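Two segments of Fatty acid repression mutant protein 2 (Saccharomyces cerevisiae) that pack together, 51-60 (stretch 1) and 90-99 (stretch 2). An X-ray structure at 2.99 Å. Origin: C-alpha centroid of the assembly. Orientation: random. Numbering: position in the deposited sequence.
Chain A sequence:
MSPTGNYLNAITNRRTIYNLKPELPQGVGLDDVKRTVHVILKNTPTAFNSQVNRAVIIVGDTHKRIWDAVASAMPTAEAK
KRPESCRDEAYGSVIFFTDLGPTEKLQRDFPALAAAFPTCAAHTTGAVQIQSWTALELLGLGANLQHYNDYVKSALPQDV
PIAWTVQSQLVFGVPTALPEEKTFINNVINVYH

Stretch 1, residues 51-60: QVNRAVIIVG
Stretch 2 (90-99) AYGSVIFFTD

Two segments of one chain run antiparallel here, the N-to-C directions of the two strands making an angle of 162° with a closest axial approach of 4.7 Å. In register, Val-59 faces Gly-92, Ile-58 Ser-93, Ile-57 Val-94, Val-56 Ile-95 and Ala-55 Phe-96. Backbone torsions are extended, for example -139/127 at Val-56 and -118/135 at Ile-95; CA atoms lie 5.3 Å apart in that hydrogen-bonded pair but 4.4 Å apart in the non-hydrogen-bonded pair Ile-57 and Val-94.

The ladder is regular at its centre. Val-56 N donates to Ile-95 O and Ile-95 N to Val-56 O, both at 2.9 Å; Ile-58 N donates to Ser-93 O at 3.0 Å, answered by Ser-93 N to Ile-58 O at 2.9 Å. Toward the start of stretch 1, Phe-97 N reaches Arg-54 O at 2.9 Å, whereas the return bond from Arg-54 N to Phe-97 O is weak at 3.4 Å. Val-52, at -91/-27, is not extended, yet its O accepts a very short 2.3 Å bond from Asp-99 N. Between the bonded pairs, Ala-55 CA approaches Ile-95 O at 3.3 Å in a CA-H...O contact.

Side chains alternate between faces. On one lie Ala-55, Ile-57, Val-59, Val-94 and Phe-96. Ile-57 (m, t) brings CG1 to 3.7 Å from CG2 of Val-94 (t), a match of branched apolar groups suited to a buried sheet. The small Ala-55 sets CB 3.8 Å from CD1 of Phe-96 (m). Gly-92 suits its place because a CB there would clash with Val-59 CG1 and Ile-58 O. Val-59 (m) lays CG1 over the bare backbone, 3.7 Å from Gly-92 CA, and also comes 4.1 Å from CD2 of Tyr-91 (t), whose side chain ends nearer the partner than it begins.

The other face carries Val-56, Ile-58, Ser-93 and Ile-95. Val-56 (t) places CB at the ring edge of Phe-97 (m), 3.9 Å from CE2. Ser-93 (p) is compact enough to sit beside Ile-58, its OG 3.5 Å from Ile-58 CG2.

Charge enters near Asp-99. Arg-54 leaves its CA sideways, but its off-well chi1, chi2 and chi3 of 23°, -100° and -23° curl the chain so that NH1 forms a 2.7 Å salt bridge with Asp-99 OD2. Asp-99 (t) points toward stretch 1 and occupies an N-cap position, where a carboxylate can both cap a backbone N just beyond the stretch and pair with the arginine.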

ATOM      1  N   GLN A  51      -3.465   8.027 -11.359  1.00 53.01           N
ATOM      2  CA  GLN A  51      -4.362   6.911 -11.648  1.00 54.86           C
ATOM      3  C   GLN A  51      -3.669   5.825 -12.466  1.00 64.60           C
ATOM      4  O   GLN A  51      -4.162   5.413 -13.517  1.00 63.67           O
ATOM      5  CB  GLN A  51      -5.620   7.419 -12.360  1.00 64.43           C
ATOM      6  CG  GLN A  51      -6.377   8.468 -11.560  1.00 73.12           C
ATOM      7  CD  GLN A  51      -7.552   9.061 -12.316  1.00 63.22           C
ATOM      8  OE1 GLN A  51      -7.961   8.544 -13.354  1.00 49.57           O
ATOM      9  NE2 GLN A  51      -8.095  10.158 -11.799  1.00 50.91           N
ATOM     10  N   VAL A  52      -2.526   5.364 -11.970  1.00 66.73           N
ATOM     11  CA  VAL A  52      -1.658   4.469 -12.726  1.00 59.84           C
ATOM     12  C   VAL A  52      -1.951   2.990 -12.507  1.00 64.32           C
ATOM     13  O   VAL A  52      -1.683   2.168 -13.378  1.00 69.57           O
ATOM     14  CB  VAL A  52      -0.174   4.725 -12.399  1.00 63.25           C
ATOM     15  CG1 VAL A  52       0.251   6.090 -12.908  1.00 71.30           C
ATOM     16  CG2 VAL A  52       0.074   4.598 -10.907  1.00 62.12           C
ATOM     17  N   ASN A  53      -2.492   2.647 -11.346  1.00 65.99           N
ATOM     18  CA  ASN A  53      -2.711   1.244 -11.025  1.00 63.13           C
ATOM     19  C   ASN A  53      -3.990   0.674 -11.623  1.00 54.75           C
ATOM     20  O   ASN A  53      -5.077   1.221 -11.439  1.00 52.48           O
ATOM     21  CB  ASN A  53      -2.658   1.015  -9.515  1.00 45.75           C
ATOM     22  CG  ASN A  53      -3.412   2.065  -8.740  1.00 51.89           C
ATOM     23  OD1 ASN A  53      -4.214   2.816  -9.297  1.00 74.42           O
ATOM     24  ND2 ASN A  53      -3.158   2.128  -7.441  1.00 58.43           N
ATOM     25  N   ARG A  54      -3.843  -0.423 -12.356  1.00 55.82           N
ATOM     26  CA  ARG A  54      -4.986  -1.165 -12.868  1.00 58.02           C
ATOM     27  C   ARG A  54      -4.897  -2.606 -12.401  1.00 59.74           C
ATOM     28  O   ARG A  54      -4.019  -2.955 -11.612  1.00 56.00           O
ATOM     29  CB  ARG A  54      -5.043  -1.103 -14.396  1.00 62.07           C
ATOM     30  CG  ARG A  54      -3.719  -0.805 -15.061  1.00 55.76           C
ATOM     31  CD  ARG A  54      -3.622   0.658 -15.444  1.00 62.12           C
ATOM     32  NE  ARG A  54      -4.942   1.259 -15.592  1.00 60.83           N
ATOM     33  CZ  ARG A  54      -5.158   2.477 -16.075  1.00 52.91           C
ATOM     34  NH1 ARG A  54      -4.142   3.231 -16.475  1.00 42.64           N
ATOM     35  NH2 ARG A  54      -6.395   2.936 -16.164  1.00 60.53           N
ATOM     36  N   ALA A  55      -5.811  -3.440 -12.884  1.00 58.65           N
ATOM     37  CA  ALA A  55      -5.817  -4.844 -12.501  1.00 57.46           C
ATOM     38  C   ALA A  55      -6.523  -5.723 -13.524  1.00 66.13           C
ATOM     39  O   ALA A  55      -7.322  -5.252 -14.325  1.00 72.67           O
ATOM     40  CB  ALA A  55      -6.446  -5.020 -11.131  1.00 52.10           C
ATOM     41  N   VAL A  56      -6.204  -7.010 -13.486  1.00 64.81           N
ATOM     42  CA  VAL A  56      -6.860  -8.011 -14.313  1.00 63.24           C
ATOM     43  C   VAL A  56      -7.094  -9.264 -13.489  1.00 61.78           C
ATOM     44  O   VAL A  56      -6.178  -9.785 -12.862  1.00 69.36           O
ATOM     45  CB  VAL A  56      -6.025  -8.363 -15.560  1.00 55.14           C
ATOM     46  CG1 VAL A  56      -6.317  -9.778 -16.021  1.00 49.66           C
ATOM     47  CG2 VAL A  56      -6.298  -7.363 -16.676  1.00 58.71           C
ATOM     48  N   ILE A  57      -8.336  -9.729 -13.466  1.00 59.96           N
ATOM     49  CA  ILE A  57      -8.666 -10.981 -12.805  1.00 59.24           C
ATOM     50  C   ILE A  57      -8.731 -12.086 -13.838  1.00 62.98           C
ATOM     51  O   ILE A  57      -9.333 -11.921 -14.892  1.00 70.28           O
ATOM     52  CB  ILE A  57     -10.012 -10.890 -12.072  1.00 58.22           C
ATOM     53  CG1 ILE A  57      -9.861 -10.041 -10.808  1.00 65.62           C
ATOM     54  CG2 ILE A  57     -10.529 -12.280 -11.717  1.00 56.78           C
ATOM     55  CD1 ILE A  57     -11.084 -10.050  -9.933  1.00 79.61           C
ATOM     56  N   ILE A  58      -8.095 -13.210 -13.544  1.00 65.64           N
ATOM     57  CA  ILE A  58      -8.095 -14.322 -14.476  1.00 62.88           C
ATOM     58  C   ILE A  58      -8.571 -15.595 -13.784  1.00 64.93           C
ATOM     59  O   ILE A  58      -8.324 -15.799 -12.596  1.00 60.30           O
ATOM     60  CB  ILE A  58      -6.705 -14.504 -15.122  1.00 61.54           C
ATOM     61  CG1 ILE A  58      -6.849 -15.015 -16.556  1.00 74.30           C
ATOM     62  CG2 ILE A  58      -5.812 -15.403 -14.276  1.00 57.29           C
ATOM     63  CD1 ILE A  58      -5.570 -14.940 -17.352  1.00 66.21           C
ATOM     64  N   VAL A  59      -9.287 -16.431 -14.528  1.00 72.92           N
ATOM     65  CA  VAL A  59      -9.881 -17.641 -13.971  1.00 64.27           C
ATOM     66  C   VAL A  59      -9.939 -18.771 -14.990  1.00 69.12           C
ATOM     67  O   VAL A  59      -9.583 -18.596 -16.155  1.00 78.03           O
ATOM     68  CB  VAL A  59     -11.312 -17.383 -13.463  1.00 62.00           C
ATOM     69  CG1 VAL A  59     -11.294 -16.809 -12.051  1.00 61.80           C
ATOM     70  CG2 VAL A  59     -12.060 -16.467 -14.420  1.00 76.06           C
ATOM     71  N   GLY A  60     -10.395 -19.932 -14.534  1.00 66.63           N
ATOM     72  CA  GLY A  60     -10.614 -21.077 -15.396  1.00 78.58           C
ATOM     73  C   GLY A  60      -9.361 -21.589 -16.070  1.00 74.68           C
ATOM     74  O   GLY A  60      -8.305 -21.699 -15.452  1.00 64.32           O
ATOM     75  N   ALA A  90      -6.402 -23.289  -7.133  1.00 70.97           N
ATOM     76  CA  ALA A  90      -7.028 -21.978  -7.023  1.00 63.27           C
ATOM     77  C   ALA A  90      -8.161 -21.789  -8.020  1.00 65.67           C
ATOM     78  O   ALA A  90      -8.147 -22.353  -9.114  1.00 78.17           O
ATOM     79  CB  ALA A  90      -5.992 -20.890  -7.194  1.00 49.73           C
ATOM     80  N   TYR A  91      -9.144 -20.986  -7.632  1.00 59.28           N
ATOM     81  CA  TYR A  91     -10.259 -20.671  -8.512  1.00 65.80           C
ATOM     82  C   TYR A  91      -9.792 -19.704  -9.586  1.00 61.78           C
ATOM     83  O   TYR A  91     -10.249 -19.756 -10.724  1.00 65.15           O
ATOM     84  CB  TYR A  91     -11.416 -20.067  -7.715  1.00 66.68           C
ATOM     85  CG  TYR A  91     -12.732 -20.035  -8.464  1.00 65.02           C
ATOM     86  CD1 TYR A  91     -13.545 -21.159  -8.525  1.00 67.20           C
ATOM     87  CD2 TYR A  91     -13.167 -18.878  -9.097  1.00 62.90           C
ATOM     88  CE1 TYR A  91     -14.752 -21.135  -9.203  1.00 68.47           C
ATOM     89  CE2 TYR A  91     -14.374 -18.844  -9.778  1.00 66.68           C
ATOM     90  CZ  TYR A  91     -15.161 -19.976  -9.827  1.00 77.87           C
ATOM     91  OH  TYR A  91     -16.362 -19.952 -10.502  1.00 74.27           O
ATOM     92  N   GLY A  92      -8.867 -18.828  -9.214  1.00 58.86           N
ATOM     93  CA  GLY A  92      -8.309 -17.863 -10.141  1.00 52.73           C
ATOM     94  C   GLY A  92      -7.259 -17.009  -9.465  1.00 52.28           C
ATOM     95  O   GLY A  92      -6.754 -17.361  -8.401  1.00 54.63           O
ATOM     96  N   SER A  93      -6.926 -15.881 -10.080  1.00 58.88           N
ATOM     97  CA  SER A  93      -5.938 -14.983  -9.502  1.00 60.22           C
ATOM     98  C   SER A  93      -6.145 -13.548  -9.954  1.00 60.74           C
ATOM     99  O   SER A  93      -6.382 -13.280 -11.130  1.00 62.19           O
ATOM    100  CB  SER A  93      -4.522 -15.435  -9.860  1.00 54.10           C
ATOM    101  OG  SER A  93      -4.229 -15.156 -11.220  1.00 53.80           O
ATOM    102  N   VAL A  94      -6.053 -12.628  -9.005  1.00 57.91           N
ATOM    103  CA  VAL A  94      -6.083 -11.210  -9.308  1.00 53.98           C
ATOM    104  C   VAL A  94      -4.658 -10.726  -9.493  1.00 49.82           C
ATOM    105  O   VAL A  94      -3.809 -10.935  -8.634  1.00 47.73           O
ATOM    106  CB  VAL A  94      -6.717 -10.402  -8.164  1.00 54.86           C
ATOM    107  CG1 VAL A  94      -6.899  -8.951  -8.586  1.00 51.66           C
ATOM    108  CG2 VAL A  94      -8.038 -11.016  -7.754  1.00 51.19           C
ATOM    109  N   ILE A  95      -4.399 -10.083 -10.621  1.00 49.51           N
ATOM    110  CA  ILE A  95      -3.077  -9.543 -10.882  1.00 57.01           C
ATOM    111  C   ILE A  95      -3.125  -8.021 -11.039  1.00 56.32           C
ATOM    112  O   ILE A  95      -4.003  -7.478 -11.708  1.00 62.20           O
ATOM    113  CB  ILE A  95      -2.414 -10.244 -12.092  1.00 46.70           C
ATOM    114  CG1 ILE A  95      -1.833  -9.231 -13.075  1.00 53.92           C
ATOM    115  CG2 ILE A  95      -3.396 -11.170 -12.784  1.00 34.27           C
ATOM    116  CD1 ILE A  95      -0.398  -8.892 -12.803  1.00 60.29           C
ATOM    117  N   PHE A  96      -2.184  -7.340 -10.393  1.00 46.19           N
ATOM    118  CA  PHE A  96      -2.177  -5.881 -10.349  1.00 49.18           C
ATOM    119  C   PHE A  96      -1.075  -5.292 -11.216  1.00 52.69           C
ATOM    120  O   PHE A  96       0.001  -5.872 -11.359  1.00 51.17           O
ATOM    121  CB  PHE A  96      -2.012  -5.396  -8.908  1.00 58.26           C
ATOM    122  CG  PHE A  96      -3.104  -5.851  -7.992  1.00 56.64           C
ATOM    123  CD1 PHE A  96      -4.313  -5.190  -7.966  1.00 65.14           C
ATOM    124  CD2 PHE A  96      -2.917  -6.933  -7.152  1.00 56.23           C
ATOM    125  CE1 PHE A  96      -5.315  -5.597  -7.127  1.00 64.39           C
ATOM    126  CE2 PHE A  96      -3.920  -7.345  -6.308  1.00 61.17           C
ATOM    127  CZ  PHE A  96      -5.123  -6.676  -6.296  1.00 54.77           C
ATOM    128  N   PHE A  97      -1.357  -4.127 -11.785  1.00 57.05           N
ATOM    129  CA  PHE A  97      -0.407  -3.429 -12.636  1.00 55.21           C
ATOM    130  C   PHE A  97      -0.209  -1.990 -12.183  1.00 56.80           C
ATOM    131  O   PHE A  97      -0.853  -1.519 -11.248  1.00 54.20           O
ATOM    132  CB  PHE A  97      -0.909  -3.392 -14.081  1.00 56.56           C
ATOM    133  CG  PHE A  97      -1.118  -4.739 -14.698  1.00 57.87           C
ATOM    134  CD1 PHE A  97      -0.072  -5.400 -15.311  1.00 54.92           C
ATOM    135  CD2 PHE A  97      -2.366  -5.331 -14.689  1.00 57.98           C
ATOM    136  CE1 PHE A  97      -0.261  -6.627 -15.890  1.00 51.25           C
ATOM    137  CE2 PHE A  97      -2.563  -6.562 -15.268  1.00 56.55           C
ATOM    138  CZ  PHE A  97      -1.507  -7.212 -15.872  1.00 52.30           C
ATOM    139  N   THR A  98       0.696  -1.302 -12.868  1.00 57.51           N
ATOM    140  CA  THR A  98       0.831   0.143 -12.757  1.00 56.68           C
ATOM    141  C   THR A  98       1.113   0.718 -14.132  1.00 56.29           C
ATOM    142  O   THR A  98       2.151   0.440 -14.725  1.00 59.36           O
ATOM    143  CB  THR A  98       1.976   0.559 -11.825  1.00 59.45           C
ATOM    144  OG1 THR A  98       2.997  -0.446 -11.838  1.00 56.92           O
ATOM    145  CG2 THR A  98       1.468   0.749 -10.405  1.00 53.63           C
ATOM    146  N   ASP A  99       0.184   1.519 -14.637  1.00 50.74           N
ATOM    147  CA  ASP A  99       0.359   2.157 -15.935  1.00 52.19           C
ATOM    148  C   ASP A  99       1.578   3.066 -15.903  1.00 60.48           C
ATOM    149  O   ASP A  99       1.558   4.130 -15.289  1.00 57.64           O
ATOM    150  CB  ASP A  99      -0.891   2.951 -16.313  1.00 53.59           C
ATOM    151  CG  ASP A  99      -1.005   3.191 -17.801  1.00 63.41           C
ATOM    152  OD1 ASP A  99       0.032   3.157 -18.498  1.00 57.56           O
ATOM    153  OD2 ASP A  99      -2.136   3.411 -18.280  1.00 66.69           O
TER